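Local coordinates for protein alpha-glucosidase (PDB 5HQA) that hydrolyses alpha-glucosidic linkages as a chloride-activated, calcium-binding glycoside hydrolase of family 97, at residues 12-17 with 99-104; 144-149 with 153-158; 301-306 with 546-551. All blocks are in the same frame, centred on the assembly; numbering follows the deposited sequence. Where two conformers were deposited one is given.

Interaction 1: 12-17 with 99-104; sequences IIISDE and VRFKAF. With FMT (formic acid), chain I.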
loop_
_atom_site.group_PDB
_atom_site.type_symbol
_atom_site.label_atom_id
_atom_site.label_comp_id
_atom_site.label_asym_id
_atom_site.label_seq_id
_atom_site.Cartn_x
_atom_site.Cartn_y
_atom_site.Cartn_z
ATOM N N ILE A 12 22.725 -15.933 3.565
ATOM C CA ILE A 12 22.834 -15.634 2.140
ATOM C C ILE A 12 24.254 -15.943 1.697
ATOM O O ILE A 12 25.214 -15.435 2.288
ATOM C CB ILE A 12 22.484 -14.167 1.828
ATOM C CG1 ILE A 12 21.099 -13.802 2.368
ATOM C CG2 ILE A 12 22.566 -13.915 0.321
ATOM C CD1 ILE A 12 21.135 -13.035 3.680
ATOM N N ILE A 13 24.388 -16.764 0.658
ATOM C CA ILE A 13 25.682 -17.091 0.069
ATOM C C ILE A 13 25.742 -16.431 -1.298
ATOM O O ILE A 13 24.880 -16.679 -2.150
ATOM C CB ILE A 13 25.909 -18.603 -0.057
ATOM C CG1 ILE A 13 25.915 -19.265 1.318
ATOM C CG2 ILE A 13 27.237 -18.870 -0.755
ATOM C CD1 ILE A 13 25.972 -20.770 1.229
ATOM N N ILE A 14 26.752 -15.589 -1.502
ATOM C CA ILE A 14 26.973 -14.892 -2.762
ATOM C C ILE A 14 28.168 -15.544 -3.444
ATOM O O ILE A 14 29.217 -15.742 -2.818
ATOM C CB ILE A 14 27.200 -13.389 -2.540
ATOM C CG1 ILE A 14 26.034 -12.778 -1.751
ATOM C CG2 ILE A 14 27.342 -12.693 -3.873
ATOM C CD1 ILE A 14 26.278 -12.678 -0.249
ATOM N N SER A 15 28.009 -15.887 -4.717
ATOM C CA SER A 15 28.935 -16.779 -5.389
ATOM C C SER A 15 29.317 -16.213 -6.753
ATOM O O SER A 15 28.610 -15.380 -7.326
ATOM C CB SER A 15 28.305 -18.173 -5.534
ATOM O OG SER A 15 29.166 -19.044 -6.238
ATOM N N ASP A 16 30.461 -16.672 -7.274
ATOM C CA ASP A 16 30.840 -16.347 -8.646
ATOM C C ASP A 16 31.204 -17.597 -9.437
ATOM O O ASP A 16 31.863 -17.495 -10.479
ATOM C CB ASP A 16 31.990 -15.333 -8.690
ATOM C CG ASP A 16 33.265 -15.834 -8.010
ATOM O OD1 ASP A 16 33.374 -17.042 -7.692
ATOM O OD2 ASP A 16 34.173 -15.000 -7.794
ATOM N N GLU A 17 30.785 -18.772 -8.963
ATOM C CA GLU A 17 31.144 -20.021 -9.621
ATOM C C GLU A 17 30.215 -20.343 -10.784
ATOM O O GLU A 17 30.626 -21.019 -11.737
ATOM C CB GLU A 17 31.144 -21.144 -8.589
ATOM C CG GLU A 17 32.151 -20.897 -7.481
ATOM C CD GLU A 17 32.150 -21.983 -6.424
ATOM O OE1 GLU A 17 31.288 -22.888 -6.500
ATOM O OE2 GLU A 17 33.014 -21.930 -5.518
ATOM N N VAL A 99 27.216 -5.459 -5.166
ATOM C CA VAL A 99 25.879 -5.709 -4.650
ATOM C C VAL A 99 25.957 -5.621 -3.133
ATOM O O VAL A 99 26.830 -6.242 -2.513
ATOM C CB VAL A 99 25.326 -7.069 -5.107
ATOM C CG1 VAL A 99 23.897 -7.232 -4.630
ATOM C CG2 VAL A 99 25.332 -7.152 -6.626
ATOM N N ARG A 100 25.075 -4.822 -2.545
ATOM C CA ARG A 100 25.012 -4.650 -1.100
ATOM C C ARG A 100 23.848 -5.486 -0.593
ATOM O O ARG A 100 22.726 -5.334 -1.080
ATOM C CB ARG A 100 24.823 -3.177 -0.736
ATOM C CG ARG A 100 24.844 -2.878 0.766
ATOM C CD ARG A 100 24.671 -1.372 1.034
ATOM N NE ARG A 100 25.687 -0.599 0.322
ATOM C CZ ARG A 100 26.884 -0.277 0.809
ATOM N NH1 ARG A 100 27.246 -0.631 2.043
ATOM N NH2 ARG A 100 27.725 0.409 0.049
ATOM N N PHE A 101 24.119 -6.380 0.359
ATOM C CA PHE A 101 23.101 -7.224 0.986
ATOM C C PHE A 101 22.920 -6.813 2.437
ATOM O O PHE A 101 23.907 -6.640 3.158
ATOM C CB PHE A 101 23.492 -8.701 0.948
ATOM C CG PHE A 101 23.566 -9.279 -0.432
ATOM C CD1 PHE A 101 22.520 -10.045 -0.935
ATOM C CD2 PHE A 101 24.682 -9.069 -1.217
ATOM C CE1 PHE A 101 22.585 -10.583 -2.209
ATOM C CE2 PHE A 101 24.757 -9.614 -2.488
ATOM C CZ PHE A 101 23.703 -10.366 -2.982
ATOM N N LYS A 102 21.666 -6.688 2.871
ATOM C CA LYS A 102 21.338 -6.460 4.273
ATOM C C LYS A 102 20.484 -7.624 4.748
ATOM O O LYS A 102 19.439 -7.905 4.158
ATOM C CB LYS A 102 20.604 -5.131 4.468
ATOM C CG LYS A 102 21.460 -3.900 4.185
ATOM C CD LYS A 102 20.691 -2.621 4.445
ATOM C CE LYS A 102 21.583 -1.396 4.382
ATOM N NZ LYS A 102 20.847 -0.183 4.857
ATOM N N ALA A 103 20.931 -8.307 5.799
ATOM C CA ALA A 103 20.243 -9.489 6.308
ATOM C C ALA A 103 19.631 -9.143 7.658
ATOM O O ALA A 103 20.361 -8.867 8.621
ATOM C CB ALA A 103 21.205 -10.670 6.424
ATOM N N PHE A 104 18.302 -9.143 7.718
ATOM C CA PHE A 104 17.523 -8.951 8.935
ATOM C C PHE A 104 16.989 -10.295 9.414
ATOM O O PHE A 104 16.925 -11.263 8.653
ATOM C CB PHE A 104 16.333 -8.018 8.699
ATOM C CG PHE A 104 16.691 -6.681 8.118
ATOM C CD1 PHE A 104 16.704 -5.547 8.927
ATOM C CD2 PHE A 104 16.966 -6.548 6.763
ATOM C CE1 PHE A 104 17.014 -4.309 8.403
ATOM C CE2 PHE A 104 17.274 -5.312 6.225
ATOM C CZ PHE A 104 17.302 -4.190 7.051
HETATM C C FMT I . 30.863 -0.327 2.218
HETATM O O1 FMT I . 30.772 -0.404 0.992
HETATM O O2 FMT I . 30.382 0.593 2.886
#
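I12 and I14 pack against F101 and A103 in a buried, wholly apolar contact between two beta-sheets of the N-terminal region, whose family belongs to the galactose mutarotase clan. Strand 12-15 belongs to one antiparallel sheet and strand 99-104 to another. The short strand axes come within 9.8 Å and run nearly antiparallel, but no hydrogen bond joins them; side chains alone fill the gap, as expected for layers of a beta-sandwich.

F101 has the largest share of the contact. I14 reaches it from the opposing sheet with CG1 over one face of the ring, a CH-pi contact 3.8 Å from the ring centroid and 26° off the normal. CG1 therefore sits toward the rim, closest to CE2 of F101 at 3.5 Å, while the terminal CD1 of I14 lies beside the CD2–CE2 side. I12 meets the same ring more loosely: its CG2 lies 4.1 Å from CD1 of F101, in an oblique approach. The two branches of I12 part company here. CG1 is anti to the carbonyl carbon (chi1 -55°), and chi2 near 100° takes CD1 to CB of A103, 3.6 Å away. In the conformer described, I12 thus touches both F101 and A103.

On strand 99-104, R100 is paired with E82 and E113 and loosely binds a formic acid, probably from the crystallisation liquor, with NH2 3.3 Å from O1.

Around the contact, strand 10-15 is flanked in its sheet by strands 2-4 and 22-27, and strand 95-104 by strands 75-89 and 107-114. V3 touches both I12 and F101, I12 also meets V108 and I25, and the F101 ring meets that of F110, extending the apolar layer.

Interaction 2: 144-149 with 153-158; sequences WIPARG and YEYVYN. With CA (calcium ion), chain C; AC1 (4,6-dideoxy-4-{[(1S,4R,5S,6S)-4,5,6-trihydroxy-3-(hydroxymethyl)cyclohex-2-en-1-yl]amino}-alpha-D-glucopyranose), chain B.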
loop_
_atom_site.group_PDB
_atom_site.type_symbol
_atom_site.label_atom_id
_atom_site.label_comp_id
_atom_site.label_asym_id
_atom_site.label_seq_id
_atom_site.Cartn_x
_atom_site.Cartn_y
_atom_site.Cartn_z
ATOM N N TRP A 144 -1.508 -14.364 -5.603
ATOM C CA TRP A 144 -0.875 -13.374 -6.472
ATOM C C TRP A 144 -1.886 -12.692 -7.390
ATOM O O TRP A 144 -2.983 -13.206 -7.637
ATOM C CB TRP A 144 0.225 -14.037 -7.315
ATOM C CG TRP A 144 -0.273 -15.216 -8.115
ATOM C CD1 TRP A 144 -0.365 -16.518 -7.695
ATOM C CD2 TRP A 144 -0.739 -15.201 -9.473
ATOM N NE1 TRP A 144 -0.854 -17.311 -8.709
ATOM C CE2 TRP A 144 -1.089 -16.529 -9.811
ATOM C CE3 TRP A 144 -0.894 -14.194 -10.435
ATOM C CZ2 TRP A 144 -1.583 -16.875 -11.073
ATOM C CZ3 TRP A 144 -1.384 -14.537 -11.690
ATOM C CH2 TRP A 144 -1.722 -15.866 -11.999
ATOM N N ILE A 145 -1.489 -11.527 -7.910
ATOM C CA ILE A 145 -2.239 -10.862 -8.977
ATOM C C ILE A 145 -1.369 -10.768 -10.225
ATOM O O ILE A 145 -0.136 -10.645 -10.130
ATOM C CB ILE A 145 -2.746 -9.467 -8.564
ATOM C CG1 ILE A 145 -1.592 -8.570 -8.079
ATOM C CG2 ILE A 145 -3.885 -9.584 -7.533
ATOM C CD1 ILE A 145 -1.863 -7.067 -8.266
ATOM N N PRO A 146 -1.966 -10.816 -11.409
ATOM C CA PRO A 146 -1.170 -10.754 -12.637
ATOM C C PRO A 146 -0.617 -9.360 -12.857
ATOM O O PRO A 146 -1.228 -8.353 -12.484
ATOM C CB PRO A 146 -2.184 -11.118 -13.727
ATOM C CG PRO A 146 -3.496 -10.572 -13.162
ATOM C CD PRO A 146 -3.416 -10.895 -11.685
ATOM N N ALA A 147 0.547 -9.308 -13.487
ATOM C CA ALA A 147 1.159 -8.046 -13.868
ATOM C C ALA A 147 0.934 -7.778 -15.351
ATOM O O ALA A 147 0.672 -8.693 -16.135
ATOM C CB ALA A 147 2.660 -8.051 -13.566
ATOM N N ARG A 148 1.061 -6.499 -15.721
ATOM C CA ARG A 148 0.941 -6.012 -17.094
ATOM C C ARG A 148 -0.465 -6.191 -17.653
ATOM O O ARG A 148 -0.648 -6.217 -18.876
ATOM C CB ARG A 148 1.968 -6.683 -18.022
ATOM C CG ARG A 148 3.426 -6.522 -17.550
ATOM C CD ARG A 148 4.071 -5.192 -18.000
ATOM N NE ARG A 148 5.229 -4.905 -17.159
ATOM C CZ ARG A 148 6.410 -5.515 -17.276
ATOM N NH1 ARG A 148 6.599 -6.424 -18.230
ATOM N NH2 ARG A 148 7.403 -5.218 -16.441
ATOM N N GLY A 149 -1.470 -6.321 -16.779
ATOM C CA GLY A 149 -2.835 -6.481 -17.229
ATOM C C GLY A 149 -3.520 -5.153 -17.418
ATOM O O GLY A 149 -3.020 -4.107 -17.010
ATOM N N TYR A 153 -3.016 -2.799 -10.777
ATOM C CA TYR A 153 -2.971 -3.588 -9.553
ATOM C C TYR A 153 -4.350 -4.026 -9.086
ATOM O O TYR A 153 -4.447 -4.745 -8.084
ATOM C CB TYR A 153 -2.308 -2.798 -8.413
ATOM C CG TYR A 153 -0.898 -2.309 -8.670
ATOM C CD1 TYR A 153 0.156 -3.206 -8.856
ATOM C CD2 TYR A 153 -0.612 -0.944 -8.673
ATOM C CE1 TYR A 153 1.464 -2.749 -9.071
ATOM C CE2 TYR A 153 0.680 -0.477 -8.883
ATOM C CZ TYR A 153 1.710 -1.384 -9.084
ATOM O OH TYR A 153 2.985 -0.905 -9.296
ATOM N N GLU A 154 -5.417 -3.597 -9.762
ATOM C CA GLU A 154 -6.775 -3.798 -9.252
ATOM C C GLU A 154 -7.328 -5.137 -9.747
ATOM O O GLU A 154 -8.178 -5.218 -10.638
ATOM C CB GLU A 154 -7.665 -2.621 -9.641
ATOM C CG GLU A 154 -7.328 -1.345 -8.851
ATOM C CD GLU A 154 -8.131 -0.122 -9.297
ATOM O OE1 GLU A 154 -8.185 0.870 -8.535
ATOM O OE2 GLU A 154 -8.700 -0.150 -10.411
ATOM N N TYR A 155 -6.824 -6.208 -9.129
ATOM C CA TYR A 155 -7.260 -7.574 -9.391
ATOM C C TYR A 155 -7.516 -8.282 -8.070
ATOM O O TYR A 155 -6.886 -7.968 -7.058
ATOM C CB TYR A 155 -6.195 -8.366 -10.165
ATOM C CG TYR A 155 -6.074 -7.949 -11.603
ATOM C CD1 TYR A 155 -6.882 -8.531 -12.573
ATOM C CD2 TYR A 155 -5.165 -6.966 -11.995
ATOM C CE1 TYR A 155 -6.785 -8.153 -13.909
ATOM C CE2 TYR A 155 -5.064 -6.579 -13.325
ATOM C CZ TYR A 155 -5.880 -7.179 -14.278
ATOM O OH TYR A 155 -5.797 -6.818 -15.604
ATOM N N VAL A 156 -8.419 -9.260 -8.079
ATOM C CA VAL A 156 -8.508 -10.142 -6.916
ATOM C C VAL A 156 -7.366 -11.150 -6.980
ATOM O O VAL A 156 -6.845 -11.466 -8.057
ATOM C CB VAL A 156 -9.883 -10.839 -6.830
ATOM C CG1 VAL A 156 -11.004 -9.800 -6.748
ATOM C CG2 VAL A 156 -10.092 -11.789 -8.007
ATOM N N TYR A 157 -6.954 -11.648 -5.815
ATOM C CA TYR A 157 -5.801 -12.533 -5.734
ATOM C C TYR A 157 -6.157 -13.955 -6.150
ATOM O O TYR A 157 -7.239 -14.466 -5.828
ATOM C CB TYR A 157 -5.215 -12.503 -4.312
ATOM C CG TYR A 157 -4.374 -11.262 -4.153
ATOM C CD1 TYR A 157 -4.972 -10.027 -3.906
ATOM C CD2 TYR A 157 -2.994 -11.303 -4.349
ATOM C CE1 TYR A 157 -4.217 -8.869 -3.824
ATOM C CE2 TYR A 157 -2.227 -10.154 -4.273
ATOM C CZ TYR A 157 -2.845 -8.939 -4.004
ATOM O OH TYR A 157 -2.092 -7.797 -3.932
ATOM N N ASN A 158 -5.238 -14.582 -6.887
ATOM C CA ASN A 158 -5.344 -15.984 -7.267
ATOM C C ASN A 158 -4.636 -16.851 -6.237
ATOM O O ASN A 158 -3.584 -16.472 -5.726
ATOM C CB ASN A 158 -4.701 -16.223 -8.631
ATOM C CG ASN A 158 -5.271 -15.329 -9.703
ATOM O OD1 ASN A 158 -4.534 -14.629 -10.404
ATOM N ND2 ASN A 158 -6.584 -15.343 -9.842
HETATM CA CA CA C . -9.351 3.002 -8.349
HETATM C C1 AC1 B . -12.140 2.347 -13.389
HETATM O O2 AC1 B . -10.262 0.925 -12.961
HETATM C C2 AC1 B . -10.802 2.227 -12.676
HETATM C C4A AC1 B . -12.454 7.684 -7.669
HETATM C C3 AC1 B . -10.938 2.457 -11.194
HETATM O O3 AC1 B . -9.671 2.264 -10.540
HETATM C C4 AC1 B . -11.494 3.833 -10.940
HETATM N N4A AC1 B . -11.393 4.262 -9.510
HETATM C C5 AC1 B . -12.935 3.651 -11.391
HETATM O O5 AC1 B . -12.936 3.509 -12.872
HETATM C C6 AC1 B . -13.859 4.768 -11.016
HETATM C C1B AC1 B . -10.814 5.637 -9.300
HETATM C C2B AC1 B . -10.678 5.954 -7.668
HETATM O O2B AC1 B . -10.014 4.842 -7.068
HETATM C C3B AC1 B . -11.928 6.247 -7.096
HETATM O O3B AC1 B . -11.884 6.347 -5.651
HETATM O O4 AC1 B . -13.768 7.939 -7.212
HETATM C C5B AC1 B . -12.423 7.764 -9.111
HETATM C C7B AC1 B . -11.529 6.689 -9.943
HETATM C C6B AC1 B . -12.699 9.138 -9.742
HETATM O O6B AC1 B . -11.576 9.935 -9.530
#
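W144 and N158 pair through their backbones as an antiparallel hydrogen-bonded pair. N158 N reaches W144 O at 2.7 Å in an almost straight bond (176°), and W144 N returns to N158 O at 3.0 Å.

Three CH-pi contacts add to this. N158 lays CB over the five-membered ring of W144, 4.0 Å from its centroid, with OD1 over the six-membered part; the indole NE1 bonds to T160 OG1. With an alanine in place of W144, the N158 side chain would probably lose the surface it lies on and T160 its indole partner. I145 sets CG2 squarely over the Y157 ring, 3.5 Å from the centroid; with CG1 wedged between backbone N and carbonyl carbon (chi1 55°), CD1 comes to 3.5 Å from Y153 O. P146 CG lies 3.9 Å from the Y155 ring centroid, and the Y155 hydroxyl bonds to N151 N.

Metal and ligand bonds lie on E154, whose CB points away from 144-149. Its OE1 binds calcium at 2.4 Å; OE2 accepts from O2 of the acarbose unit and pairs with R152. This is a hairpin-like loop bringing one carboxylate ligand to calcium, shared with E437, E455, E461 and the acarbose unit in the glycan pocket.

Interaction 3: 301-306 with 546-551; sequences AKYGFD and FIQDVP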
loop_
_atom_site.group_PDB
_atom_site.type_symbol
_atom_site.label_atom_id
_atom_site.label_comp_id
_atom_site.label_asym_id
_atom_site.label_seq_id
_atom_site.Cartn_x
_atom_site.Cartn_y
_atom_site.Cartn_z
ATOM N N ALA A 301 -18.041 17.882 11.280
ATOM C CA ALA A 301 -17.784 18.636 12.502
ATOM C C ALA A 301 -18.496 18.010 13.695
ATOM O O ALA A 301 -17.940 17.948 14.798
ATOM C CB ALA A 301 -18.211 20.095 12.326
ATOM N N LYS A 302 -19.724 17.529 13.492
ATOM C CA LYS A 302 -20.486 16.988 14.610
ATOM C C LYS A 302 -19.940 15.640 15.072
ATOM O O LYS A 302 -19.966 15.341 16.273
ATOM C CB LYS A 302 -21.962 16.872 14.225
ATOM C CG LYS A 302 -22.849 16.274 15.300
ATOM C CD LYS A 302 -24.320 16.378 14.934
ATOM C CE LYS A 302 -25.195 15.832 16.060
ATOM N NZ LYS A 302 -26.627 16.173 15.844
ATOM N N TYR A 303 -19.425 14.821 14.154
ATOM C CA TYR A 303 -19.093 13.440 14.480
ATOM C C TYR A 303 -17.597 13.162 14.511
ATOM O O TYR A 303 -17.198 12.005 14.667
ATOM C CB TYR A 303 -19.817 12.500 13.514
ATOM C CG TYR A 303 -21.304 12.518 13.779
ATOM C CD1 TYR A 303 -21.828 11.894 14.905
ATOM C CD2 TYR A 303 -22.181 13.195 12.937
ATOM C CE1 TYR A 303 -23.188 11.915 15.172
ATOM C CE2 TYR A 303 -23.550 13.228 13.202
ATOM C CZ TYR A 303 -24.043 12.583 14.320
ATOM O OH TYR A 303 -25.390 12.600 14.597
ATOM N N GLY A 304 -16.757 14.187 14.385
ATOM C CA GLY A 304 -15.341 14.018 14.638
ATOM C C GLY A 304 -14.489 13.610 13.455
ATOM O O GLY A 304 -13.531 12.849 13.621
ATOM N N PHE A 305 -14.792 14.120 12.263
ATOM C CA PHE A 305 -13.995 13.841 11.078
ATOM C C PHE A 305 -13.239 15.092 10.657
ATOM O O PHE A 305 -13.758 16.207 10.758
ATOM C CB PHE A 305 -14.879 13.312 9.949
ATOM C CG PHE A 305 -15.483 11.976 10.265
ATOM C CD1 PHE A 305 -16.680 11.888 10.956
ATOM C CD2 PHE A 305 -14.820 10.806 9.926
ATOM C CE1 PHE A 305 -17.223 10.656 11.282
ATOM C CE2 PHE A 305 -15.359 9.566 10.244
ATOM C CZ PHE A 305 -16.562 9.492 10.924
ATOM N N ASP A 306 -11.997 14.898 10.201
ATOM C CA ASP A 306 -11.095 16.020 9.955
ATOM C C ASP A 306 -11.364 16.725 8.633
ATOM O O ASP A 306 -11.048 17.914 8.500
ATOM C CB ASP A 306 -9.639 15.546 9.962
ATOM C CG ASP A 306 -9.175 15.096 11.326
ATOM O OD1 ASP A 306 -9.789 15.498 12.333
ATOM O OD2 ASP A 306 -8.176 14.347 11.391
ATOM N N PHE A 546 -17.889 3.079 17.020
ATOM C CA PHE A 546 -16.538 2.550 16.864
ATOM C C PHE A 546 -15.731 3.379 15.875
ATOM O O PHE A 546 -14.549 3.659 16.108
ATOM C CB PHE A 546 -16.539 1.093 16.413
ATOM C CG PHE A 546 -15.153 0.526 16.331
ATOM C CD1 PHE A 546 -14.478 0.163 17.494
ATOM C CD2 PHE A 546 -14.494 0.421 15.111
ATOM C CE1 PHE A 546 -13.173 -0.332 17.438
ATOM C CE2 PHE A 546 -13.194 -0.070 15.046
ATOM C CZ PHE A 546 -12.533 -0.444 16.215
ATOM N N ILE A 547 -16.346 3.770 14.757
ATOM C CA ILE A 547 -15.643 4.582 13.771
ATOM C C ILE A 547 -15.298 5.945 14.358
ATOM O O ILE A 547 -14.218 6.492 14.105
ATOM C CB ILE A 547 -16.486 4.711 12.490
ATOM C CG1 ILE A 547 -16.747 3.329 11.895
ATOM C CG2 ILE A 547 -15.784 5.607 11.474
ATOM C CD1 ILE A 547 -17.563 3.353 10.590
ATOM N N GLN A 548 -16.205 6.515 15.155
ATOM C CA GLN A 548 -15.903 7.778 15.813
ATOM C C GLN A 548 -14.739 7.640 16.779
ATOM O O GLN A 548 -13.955 8.579 16.942
ATOM C CB GLN A 548 -17.124 8.290 16.562
ATOM C CG GLN A 548 -18.262 8.728 15.668
ATOM C CD GLN A 548 -19.459 9.142 16.484
ATOM O OE1 GLN A 548 -20.315 8.322 16.800
ATOM N NE2 GLN A 548 -19.507 10.410 16.867
ATOM N N ASP A 549 -14.618 6.482 17.436
ATOM C CA ASP A 549 -13.594 6.317 18.462
ATOM C C ASP A 549 -12.225 5.979 17.878
ATOM O O ASP A 549 -11.201 6.374 18.448
ATOM C CB ASP A 549 -13.985 5.212 19.449
ATOM C CG ASP A 549 -15.092 5.623 20.412
ATOM O OD1 ASP A 549 -15.504 6.810 20.437
ATOM O OD2 ASP A 549 -15.535 4.733 21.171
ATOM N N VAL A 550 -12.173 5.250 16.769
ATOM C CA VAL A 550 -10.934 4.557 16.414
ATOM C C VAL A 550 -9.896 5.551 15.894
ATOM O O VAL A 550 -10.223 6.432 15.085
ATOM C CB VAL A 550 -11.211 3.425 15.405
ATOM C CG1 VAL A 550 -11.691 3.967 14.037
ATOM C CG2 VAL A 550 -9.989 2.505 15.258
ATOM N N PRO A 551 -8.642 5.464 16.339
ATOM C CA PRO A 551 -7.579 6.316 15.794
ATOM C C PRO A 551 -7.054 5.746 14.477
ATOM O O PRO A 551 -7.466 4.673 14.025
ATOM C CB PRO A 551 -6.514 6.290 16.893
ATOM C CG PRO A 551 -6.716 4.982 17.589
ATOM C CD PRO A 551 -8.190 4.668 17.492
HETATM O O HOH W 1 -17.113 11.952 18.015
HETATM O O HOH W 2 -14.883 11.147 16.611
HETATM O O HOH W 3 -12.056 11.132 15.853
#
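Y303 and Q548 meet where two helices end, the ring presenting its edge to the amide. NE2 of Q548 lies near the ring plane, 3.4 Å from CD1 of Y303, and the amide is turned 71° against the ring. Q548 gets there by an extended chain: CG is anti to the carbonyl carbon (chi1 -68°) and chi2 is 177°, which carries the amide across the gap with CG passing Y303 O. The Y303 ring has CG of its neighbour K302 over one face.

Beside this pair, F305 points the CZ corner of its ring at I547, whose CG2 branch touches it at 4.0 Å from near the ring plane. The same ring has CB of Y303 at its edge.

No direct hydrogen bond crosses. One water lies near both Q548 O and Y303 O, and another links Y303 O to Q548 NE2 weakly. G304, with positive phi, turns the chain out of its helix; at its backbone angles a side chain would be jammed against the preceding carbonyl.

The C-terminal ends of helices 290-303 and 541-549 thus meet. Helix 534-538 lies against both Y303 and I547, helix 513-522 covers I547, and K265 takes carbonyl oxygens at the end of 541-549.

Along the chain the three contacts come in series, none nested in another. Interactions 1 and 2 both belong to the N-terminal region, with centres 30 Å apart, and strands 95-104 and 141-144 belong to the same nine-stranded sheet. Interaction 1 joins that sheet to its partner, whereas interaction 2 closes the loop between strands 141-144 and 158-161 at the sheet's far end, where the N-terminal region supplies one calcium ligand to the site. Interaction 3 lies in the TIM-barrel region, 34 Å from interaction 2 and 48 Å from interaction 1 between centres, and across the chain's centre from both. Interactions 1 and 3 lie away from the metal and glycan sites, and interaction 2 holds a pocket residue.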